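Local coordinates for muramoyltetrapeptide carboxypeptidase (Oxalobacter formigenes OXCC13, PDB 6UUK), which cleaves the terminal D-alanine from muramoyl tetrapeptides derived from cell-wall peptidoglycan, as an LD-carboxypeptidase of the S66 family, probably by a serine mechanism, at the interface of chains A and B. Sequence-based numbering; all coordinates share one arbitrary frame. Chains: chain A/B, Muramoyltetrapeptide carboxypeptidase.

Contact 1: the interface of chains A and B. Residues chain A 227, 257, 260-261, 264-265; chain B 227-228, 230, 232, 261.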
# COMPACT_ATOMS: atom_id res chain seq x y z
N ALA A 227 -6.41 -0.72 1.20
CA ALA A 227 -5.18 -1.47 1.44
C ALA A 227 -4.39 -0.87 2.59
O ALA A 227 -3.62 -1.58 3.26
CB ALA A 227 -4.33 -1.53 0.17
N ARG A 257 -2.42 -5.99 -6.79
CA ARG A 257 -1.63 -6.20 -5.58
C ARG A 257 -2.39 -5.76 -4.34
O ARG A 257 -2.38 -6.46 -3.32
CB ARG A 257 -0.30 -5.45 -5.69
CG ARG A 257 0.64 -5.67 -4.52
CD ARG A 257 1.94 -4.90 -4.73
NE ARG A 257 1.70 -3.46 -4.79
CZ ARG A 257 2.62 -2.57 -5.16
NH1 ARG A 257 3.84 -2.97 -5.49
NH2 ARG A 257 2.32 -1.28 -5.19
N LEU A 260 -5.19 -8.17 -3.55
CA LEU A 260 -4.74 -9.42 -2.95
C LEU A 260 -4.42 -9.24 -1.47
O LEU A 260 -4.52 -10.20 -0.70
CB LEU A 260 -3.51 -9.95 -3.69
CG LEU A 260 -3.79 -10.57 -5.06
CD1 LEU A 260 -2.49 -10.88 -5.79
CD2 LEU A 260 -4.63 -11.83 -4.92
N GLN A 261 -4.04 -8.03 -1.05
CA GLN A 261 -3.81 -7.77 0.36
C GLN A 261 -5.09 -7.96 1.17
O GLN A 261 -5.07 -8.58 2.24
CB GLN A 261 -3.25 -6.36 0.56
CG GLN A 261 -3.07 -5.97 2.02
CD GLN A 261 -2.42 -4.61 2.18
OE1 GLN A 261 -2.26 -3.87 1.22
NE2 GLN A 261 -2.04 -4.28 3.41
N GLU A 264 -5.76 -11.80 1.05
CA GLU A 264 -4.91 -12.53 1.98
C GLU A 264 -5.28 -12.24 3.42
O GLU A 264 -5.15 -13.11 4.29
CB GLU A 264 -3.44 -12.19 1.72
CG GLU A 264 -2.89 -12.74 0.42
CD GLU A 264 -2.75 -14.25 0.43
OE1 GLU A 264 -2.66 -14.84 1.53
OE2 GLU A 264 -2.73 -14.86 -0.66
N SER A 265 -5.74 -11.02 3.71
CA SER A 265 -6.18 -10.67 5.05
C SER A 265 -7.49 -11.34 5.43
O SER A 265 -7.90 -11.26 6.59
CB SER A 265 -6.32 -9.15 5.19
OG SER A 265 -5.10 -8.50 4.89
N ALA B 227 4.07 -2.91 3.97
CA ALA B 227 2.72 -2.42 4.19
C ALA B 227 1.69 -3.29 3.49
O ALA B 227 0.55 -3.41 3.95
CB ALA B 227 2.60 -0.97 3.72
N HIS B 228 2.08 -3.91 2.37
CA HIS B 228 1.23 -4.90 1.72
C HIS B 228 1.03 -6.14 2.58
O HIS B 228 0.02 -6.84 2.42
CB HIS B 228 1.84 -5.29 0.37
CG HIS B 228 1.15 -6.44 -0.30
ND1 HIS B 228 -0.18 -6.42 -0.63
CD2 HIS B 228 1.62 -7.64 -0.71
CE1 HIS B 228 -0.51 -7.56 -1.21
NE2 HIS B 228 0.57 -8.32 -1.28
N ALA B 230 0.57 -6.09 5.78
CA ALA B 230 -0.23 -5.72 6.94
C ALA B 230 -1.59 -6.42 6.89
O ALA B 230 -2.33 -6.27 5.92
CB ALA B 230 -0.40 -4.21 7.01
N THR B 232 -2.08 -9.65 6.69
CA THR B 232 -1.97 -10.96 6.08
C THR B 232 -1.25 -11.93 7.01
O THR B 232 -0.39 -11.52 7.79
CB THR B 232 -1.22 -10.87 4.75
OG1 THR B 232 0.16 -10.58 5.01
CG2 THR B 232 -1.81 -9.76 3.89
N GLN B 261 0.51 2.69 8.56
CA GLN B 261 -0.16 1.39 8.53
C GLN B 261 0.59 0.38 9.39
O GLN B 261 -0.02 -0.40 10.13
CB GLN B 261 -0.28 0.88 7.10
CG GLN B 261 -0.98 -0.46 6.98
CD GLN B 261 -1.19 -0.89 5.54
OE1 GLN B 261 -0.54 -0.38 4.63
NE2 GLN B 261 -2.09 -1.84 5.33
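A:Gln261 and B:His228 run antiparallel alongside one another, amide and imidazole planes 79° apart. With CG anti to the backbone N (chi1 176°) and an extended chain, A:Gln261 lays its CB 3.5 Å from B:His228 CE1 and carries the amide to the end of helix 223-228. A:Gln261 NE2 donates to B:Ala227 O at 2.8 Å, on a lone pair but bent and far out of its own amide plane. A:Gln261 NE2 also donates to B:Ala230 O at 3.2 Å, in plane and nearly straight (175° at H). The twin B:Gln261 arrives tip to tip, its NE2 giving A:Ala227 O a bent bond of 2.6 Å. The A:Gln261 and B:Gln261 NE2 atoms lie 3.1 Å apart without bonding, so the amide orientations merit caution. An alanine at A:Gln261 would probably leave the B:Ala227 and B:Ala230 carbonyls without this donor and open a gap over the B:His228 carbonyl. B:His228 and A:Gln261 hide 56 and 46 Å², against 1 and 2 Å² for A:Leu260 and A:Ser265 at the loose rim. A:Arg257 CG sits 4.0 Å above the B:His228 ring centre, and A:Glu264 CB meets B:Thr232 CG2 at 3.6 Å. The patch ties helix 252-264 to the partner's helix 223-228, probably helping to hold a two-fold dimer.

Contact 2: the interface of chains A and B. Residues chain A 134, 232-234; chain B 264, 303.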
# COMPACT_ATOMS: atom_id res chain seq x y z
N HIS A 134 -6.58 9.28 16.25
CA HIS A 134 -6.48 9.18 17.70
C HIS A 134 -6.98 10.42 18.41
O HIS A 134 -7.52 10.32 19.52
CB HIS A 134 -5.03 8.90 18.10
CG HIS A 134 -4.49 7.61 17.56
ND1 HIS A 134 -5.30 6.57 17.18
CD2 HIS A 134 -3.22 7.20 17.33
CE1 HIS A 134 -4.56 5.57 16.74
NE2 HIS A 134 -3.29 5.93 16.83
N THR A 232 -5.18 -2.78 10.57
CA THR A 232 -5.40 -1.71 11.54
C THR A 232 -6.74 -1.88 12.23
O THR A 232 -7.68 -2.44 11.66
CB THR A 232 -5.35 -0.35 10.85
OG1 THR A 232 -6.50 -0.19 10.02
CG2 THR A 232 -4.10 -0.23 9.99
N PRO A 233 -6.87 -1.41 13.48
CA PRO A 233 -8.17 -1.51 14.17
C PRO A 233 -9.26 -0.65 13.56
O PRO A 233 -10.43 -0.82 13.93
CB PRO A 233 -7.84 -1.04 15.60
CG PRO A 233 -6.35 -1.17 15.72
CD PRO A 233 -5.81 -0.89 14.36
N TRP A 234 -8.93 0.26 12.65
CA TRP A 234 -9.92 1.14 12.04
C TRP A 234 -10.64 0.49 10.86
O TRP A 234 -11.49 1.15 10.25
CB TRP A 234 -9.26 2.44 11.59
CG TRP A 234 -8.39 3.06 12.64
CD1 TRP A 234 -7.03 2.99 12.73
CD2 TRP A 234 -8.82 3.83 13.77
NE1 TRP A 234 -6.59 3.67 13.84
CE2 TRP A 234 -7.67 4.19 14.50
CE3 TRP A 234 -10.07 4.24 14.24
CZ2 TRP A 234 -7.72 4.95 15.66
CZ3 TRP A 234 -10.13 5.00 15.40
CH2 TRP A 234 -8.96 5.35 16.09
N GLU B 264 -0.28 1.66 13.01
CA GLU B 264 -1.64 1.37 13.44
C GLU B 264 -1.89 -0.12 13.59
O GLU B 264 -2.64 -0.55 14.47
CB GLU B 264 -2.65 1.99 12.47
CG GLU B 264 -2.66 3.51 12.47
CD GLU B 264 -3.17 4.08 13.77
OE1 GLU B 264 -3.96 3.40 14.46
OE2 GLU B 264 -2.79 5.22 14.12
N ARG B 303 5.64 10.89 16.68
CA ARG B 303 4.54 9.94 16.79
C ARG B 303 5.02 8.60 17.34
O ARG B 303 4.42 8.05 18.27
CB ARG B 303 3.86 9.75 15.43
CG ARG B 303 3.06 8.46 15.30
CD ARG B 303 1.84 8.46 16.22
NE ARG B 303 0.75 9.28 15.68
CZ ARG B 303 -0.24 8.81 14.94
NH1 ARG B 303 -0.29 7.52 14.63
NH2 ARG B 303 -1.19 9.62 14.50
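Two loop stretches of chain A, one carrying A:His134 and the other A:Thr232 to A:Trp234, meet the last residues of helices 252-264 and 293-303 of chain B. The centre is the carboxylate of B:Glu264, whose chain folds back at chi2 (-67°) and presents its two oxygens to different partners. A:Trp234 NE1 donates to OE1 of B:Glu264 at 2.7 Å in a fairly straight bond (162° at H). That oxygen lies close to the indole plane, but the N-H comes down on it from above the carboxylate plane, 65° out of it. A:His134 comes tip to tip from another direction, its NE2 2.8 Å from B:Glu264 OE2, a pair that can be read as a hydrogen bond if this nitrogen carries the proton. From its own chain B:Arg303 NH1 adds a long, weak salt bridge to B:Glu264 OE2 at 3.4 Å, and A:His134 CD2 lies above the guanidinium face, toward its rim. Together these groups would probably favour a charged carboxylate. Closer to the backbone, A:Thr232 CG2 packs against B:Glu264 CB at 3.6 Å. The site sets loops of chain A, after helix 223-229 and between strand 119-122 and helix 138-143, against side chains from two helix ends of chain B.

Contact 3: the interface of chains A and B. Residues chain A 251, 287-291, 295; chain B 95-97, 131.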
# COMPACT_ATOMS: atom_id res chain seq x y z
N HIS A 251 -1.86 1.21 -11.49
CA HIS A 251 -1.57 0.25 -12.55
C HIS A 251 -2.33 -1.03 -12.27
O HIS A 251 -2.51 -1.41 -11.10
CB HIS A 251 -0.07 -0.04 -12.64
CG HIS A 251 0.36 -0.62 -13.96
ND1 HIS A 251 0.19 -1.95 -14.27
CD2 HIS A 251 0.95 -0.06 -15.04
CE1 HIS A 251 0.65 -2.18 -15.49
NE2 HIS A 251 1.12 -1.05 -15.97
N TYR A 287 6.30 -3.52 -22.25
CA TYR A 287 6.79 -4.50 -21.28
C TYR A 287 5.66 -5.33 -20.68
O TYR A 287 5.91 -6.45 -20.23
CB TYR A 287 7.58 -3.79 -20.18
CG TYR A 287 8.34 -4.73 -19.26
CD1 TYR A 287 7.77 -5.18 -18.08
CD2 TYR A 287 9.63 -5.15 -19.57
CE1 TYR A 287 8.46 -6.04 -17.23
CE2 TYR A 287 10.32 -6.00 -18.73
CZ TYR A 287 9.73 -6.44 -17.57
OH TYR A 287 10.42 -7.29 -16.73
N ASP A 288 4.44 -4.79 -20.66
CA ASP A 288 3.32 -5.53 -20.08
C ASP A 288 3.00 -6.79 -20.87
O ASP A 288 2.60 -7.80 -20.29
CB ASP A 288 2.09 -4.62 -19.99
CG ASP A 288 2.31 -3.43 -19.09
OD1 ASP A 288 2.98 -3.58 -18.04
OD2 ASP A 288 1.82 -2.33 -19.42
N ASN A 289 3.17 -6.74 -22.20
CA ASN A 289 3.03 -7.91 -23.07
C ASN A 289 1.64 -8.53 -22.93
O ASN A 289 1.48 -9.75 -22.81
CB ASN A 289 4.12 -8.94 -22.78
CG ASN A 289 4.25 -9.98 -23.88
OD1 ASN A 289 3.85 -9.75 -25.02
ND2 ASN A 289 4.81 -11.13 -23.54
N GLY A 290 0.61 -7.68 -22.95
CA GLY A 290 -0.76 -8.14 -22.90
C GLY A 290 -1.44 -7.98 -21.55
O GLY A 290 -2.67 -8.11 -21.48
N TYR A 291 -0.69 -7.72 -20.49
CA TYR A 291 -1.28 -7.55 -19.17
C TYR A 291 -1.96 -6.19 -19.09
O TYR A 291 -1.34 -5.15 -19.34
CB TYR A 291 -0.21 -7.68 -18.08
CG TYR A 291 -0.78 -7.69 -16.68
CD1 TYR A 291 -0.82 -6.54 -15.91
CD2 TYR A 291 -1.28 -8.87 -16.12
CE1 TYR A 291 -1.34 -6.55 -14.63
CE2 TYR A 291 -1.80 -8.89 -14.84
CZ TYR A 291 -1.83 -7.73 -14.10
OH TYR A 291 -2.34 -7.74 -12.82
N ALA A 295 -6.71 -8.57 -18.30
CA ALA A 295 -5.88 -9.68 -17.87
C ALA A 295 -5.98 -9.89 -16.36
O ALA A 295 -6.00 -11.03 -15.88
CB ALA A 295 -4.43 -9.45 -18.28
N GLU B 95 2.86 -13.17 -20.35
CA GLU B 95 2.39 -11.78 -20.21
C GLU B 95 3.50 -10.95 -19.57
O GLU B 95 4.64 -10.97 -20.07
CB GLU B 95 1.06 -11.79 -19.46
CG GLU B 95 -0.08 -12.49 -20.17
CD GLU B 95 -1.35 -12.50 -19.33
OE1 GLU B 95 -2.02 -13.55 -19.27
OE2 GLU B 95 -1.66 -11.46 -18.73
N ARG B 96 3.21 -10.21 -18.50
CA ARG B 96 4.20 -9.37 -17.84
C ARG B 96 5.26 -10.18 -17.11
O ARG B 96 6.38 -9.69 -16.92
CB ARG B 96 3.47 -8.43 -16.87
CG ARG B 96 4.34 -7.65 -15.90
CD ARG B 96 3.47 -6.97 -14.86
NE ARG B 96 4.23 -6.17 -13.91
CZ ARG B 96 4.52 -4.89 -14.07
NH1 ARG B 96 4.11 -4.25 -15.16
NH2 ARG B 96 5.22 -4.24 -13.15
N PHE B 97 4.95 -11.41 -16.72
CA PHE B 97 5.84 -12.25 -15.93
C PHE B 97 6.66 -13.16 -16.83
O PHE B 97 6.34 -13.38 -18.00
CB PHE B 97 5.03 -13.08 -14.93
CG PHE B 97 3.85 -12.35 -14.35
CD1 PHE B 97 4.00 -11.55 -13.22
CD2 PHE B 97 2.60 -12.45 -14.92
CE1 PHE B 97 2.92 -10.87 -12.69
CE2 PHE B 97 1.51 -11.78 -14.40
CZ PHE B 97 1.67 -10.99 -13.28
N ARG B 131 1.46 -13.52 -6.21
CA ARG B 131 0.53 -14.35 -6.96
C ARG B 131 0.69 -15.84 -6.69
O ARG B 131 -0.15 -16.62 -7.15
CB ARG B 131 0.70 -14.11 -8.46
CG ARG B 131 -0.12 -12.96 -9.02
CD ARG B 131 -0.17 -13.05 -10.54
NE ARG B 131 -1.17 -12.15 -11.12
CZ ARG B 131 -1.59 -12.22 -12.38
NH1 ARG B 131 -2.50 -11.36 -12.82
NH2 ARG B 131 -1.11 -13.15 -13.19
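B:Arg96, from a loop of this S66-family LD-carboxypeptidase, reaches across to the 3-10 turn 286-288 of chain A and the residues after it. B:Arg96 CB starts 3.6 Å from the backbone carbonyl A:Asp288 O and 4.0 Å from A:Tyr291 CB. CG is anti to the backbone N (chi1 169°), and the extended run from CG to NE carries the guanidinium alongside the A:Asp288 side chain, parallel to it. At the tip B:Arg96 NH1 forms a salt bridge with A:Asp288 OD1 at 3.2 Å. This oxygen sits at the guanidinium edge, in its plane, and the carboxylate is turned by 27° from that plane, yet the N-H does not point at it, so the pairing rests on charge and not on a hydrogen bond. B:Arg96 NH1 also comes within 4.0 Å of A:His251 CE1, and A:Asp288 OD2 lies at the edge of that imidazole, in its plane, so the carboxylate borders both groups. B:Glu95, the residue before it, has a positive phi of 60° and sends its side chain the other way, where the carboxylate OE2 touches A:Ala295 CB at 3.4 Å and the A:Tyr291 ring at CD2 at 3.7 Å. Farther along that ring, B:Arg131 arrives tip to tip, with NH1 in the ring plane, at the edge, 3.3 Å from A:Tyr291 CE2. B:Phe97 CZ sits above one face of the B:Arg131 guanidinium, toward its rim, and so backs it from its own chain.

Contact 4: the interface of chains A and B. Residues chain A 264, 303; chain B 130-131, 134, 234.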
# COMPACT_ATOMS: atom_id res chain seq x y z
N GLU A 264 -5.76 -11.80 1.05
CA GLU A 264 -4.91 -12.53 1.98
C GLU A 264 -5.28 -12.24 3.42
O GLU A 264 -5.15 -13.11 4.29
CB GLU A 264 -3.44 -12.19 1.72
CG GLU A 264 -2.89 -12.74 0.42
CD GLU A 264 -2.75 -14.25 0.43
OE1 GLU A 264 -2.66 -14.84 1.53
OE2 GLU A 264 -2.73 -14.86 -0.66
N ARG A 303 -9.22 -16.28 -9.01
CA ARG A 303 -8.70 -16.40 -7.65
C ARG A 303 -9.80 -16.21 -6.62
O ARG A 303 -9.92 -17.00 -5.67
CB ARG A 303 -7.58 -15.38 -7.43
CG ARG A 303 -7.30 -15.05 -5.97
CD ARG A 303 -6.71 -16.24 -5.22
NE ARG A 303 -5.26 -16.29 -5.33
CZ ARG A 303 -4.43 -15.72 -4.46
NH1 ARG A 303 -4.91 -15.06 -3.41
NH2 ARG A 303 -3.11 -15.82 -4.63
N THR B 130 3.68 -12.46 -4.89
CA THR B 130 2.40 -12.51 -4.19
C THR B 130 1.42 -13.45 -4.87
O THR B 130 0.64 -14.13 -4.20
CB THR B 130 1.81 -11.10 -4.07
OG1 THR B 130 2.68 -10.28 -3.27
CG2 THR B 130 0.43 -11.14 -3.44
N ARG B 131 1.46 -13.52 -6.21
CA ARG B 131 0.53 -14.35 -6.96
C ARG B 131 0.69 -15.84 -6.69
O ARG B 131 -0.15 -16.62 -7.15
CB ARG B 131 0.70 -14.11 -8.46
CG ARG B 131 -0.12 -12.96 -9.02
CD ARG B 131 -0.17 -13.05 -10.54
NE ARG B 131 -1.17 -12.15 -11.12
CZ ARG B 131 -1.59 -12.22 -12.38
NH1 ARG B 131 -2.50 -11.36 -12.82
NH2 ARG B 131 -1.11 -13.15 -13.19
N HIS B 134 0.55 -19.22 -2.08
CA HIS B 134 -0.09 -20.48 -1.74
C HIS B 134 0.42 -21.65 -2.57
O HIS B 134 0.27 -22.80 -2.16
CB HIS B 134 -1.61 -20.36 -1.89
CG HIS B 134 -2.22 -19.31 -1.01
ND1 HIS B 134 -2.47 -19.52 0.33
CD2 HIS B 134 -2.63 -18.05 -1.29
CE1 HIS B 134 -3.01 -18.43 0.84
NE2 HIS B 134 -3.12 -17.52 -0.12
N TRP B 234 1.05 -13.77 6.31
CA TRP B 234 2.45 -13.90 5.91
C TRP B 234 3.36 -12.91 6.61
O TRP B 234 4.59 -12.99 6.45
CB TRP B 234 2.57 -13.71 4.39
CG TRP B 234 1.59 -14.53 3.60
CD1 TRP B 234 0.41 -14.11 3.07
CD2 TRP B 234 1.71 -15.92 3.27
NE1 TRP B 234 -0.21 -15.15 2.41
CE2 TRP B 234 0.57 -16.27 2.52
CE3 TRP B 234 2.68 -16.90 3.52
CZ2 TRP B 234 0.36 -17.56 2.03
CZ3 TRP B 234 2.47 -18.18 3.03
CH2 TRP B 234 1.32 -18.49 2.29
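The carboxyl end of helix 252-264 of chain A presents A:Glu264 to two loop residues of chain B, B:His134 and B:Trp234, one of two such sites related by the two-fold of the dimer in the crystal. B:Trp234 NE1 donates to A:Glu264 OE1 at 2.6 Å in a fairly straight bond, the oxygen near the indole plane while the N-H meets it from well above the carboxylate plane. B:His134 NE2 donates to A:Glu264 OE2 at 2.7 Å, using the syn lone pair, and B:His134 NE2 is also 3.2 Å from A:Glu264 OE1. The bond to OE2 is bent (128° at H), although ring and carboxylate are not far from parallel. This imidazole is turned differently from its counterpart in chain A: chi2 is -79° here against -23° there, while chi1 is alike, a local departure from exact symmetry. B:Trp234 CZ2 lies over one face of the B:His134 ring, 3.6 Å above its plane and toward the rim. Within chain A, A:Arg303 makes a long salt bridge from NH1 to A:Glu264 OE2 at 3.5 Å, while B:Arg131 O lies at its guanidinium edge, 4.0 Å from NH2. An alanine at A:Glu264 would probably leave both ring nitrogens without their acceptor and the A:Arg303 guanidinium without its carboxylate mate, free to turn. In the fold, the site joins the last residues of helices 252-264 and 293-303 in chain A to the 3-10 turn 130-132 and nearby loops of chain B.

Contacts 1 and 4 lie side by side, their C-alpha centres about 10 Å apart, and share A:Glu264, which serves one through CB and the other through its carboxylate. Contact 3 is about 18 Å from contact 4, with B:Arg131 common to both. Contacts 2 and 4, about 25 Å apart, are symmetry twins on either side of contact 1, while contacts 2 and 3 are separated by about 35 Å. Chain A's helix 252-264 serves contacts 1 and 4, chain B's contacts 1 and 2. Contact 4 is centred about 15 Å from B:Ser152, the predicted nucleophile; whether the dimer matters for activity the structure alone does not show.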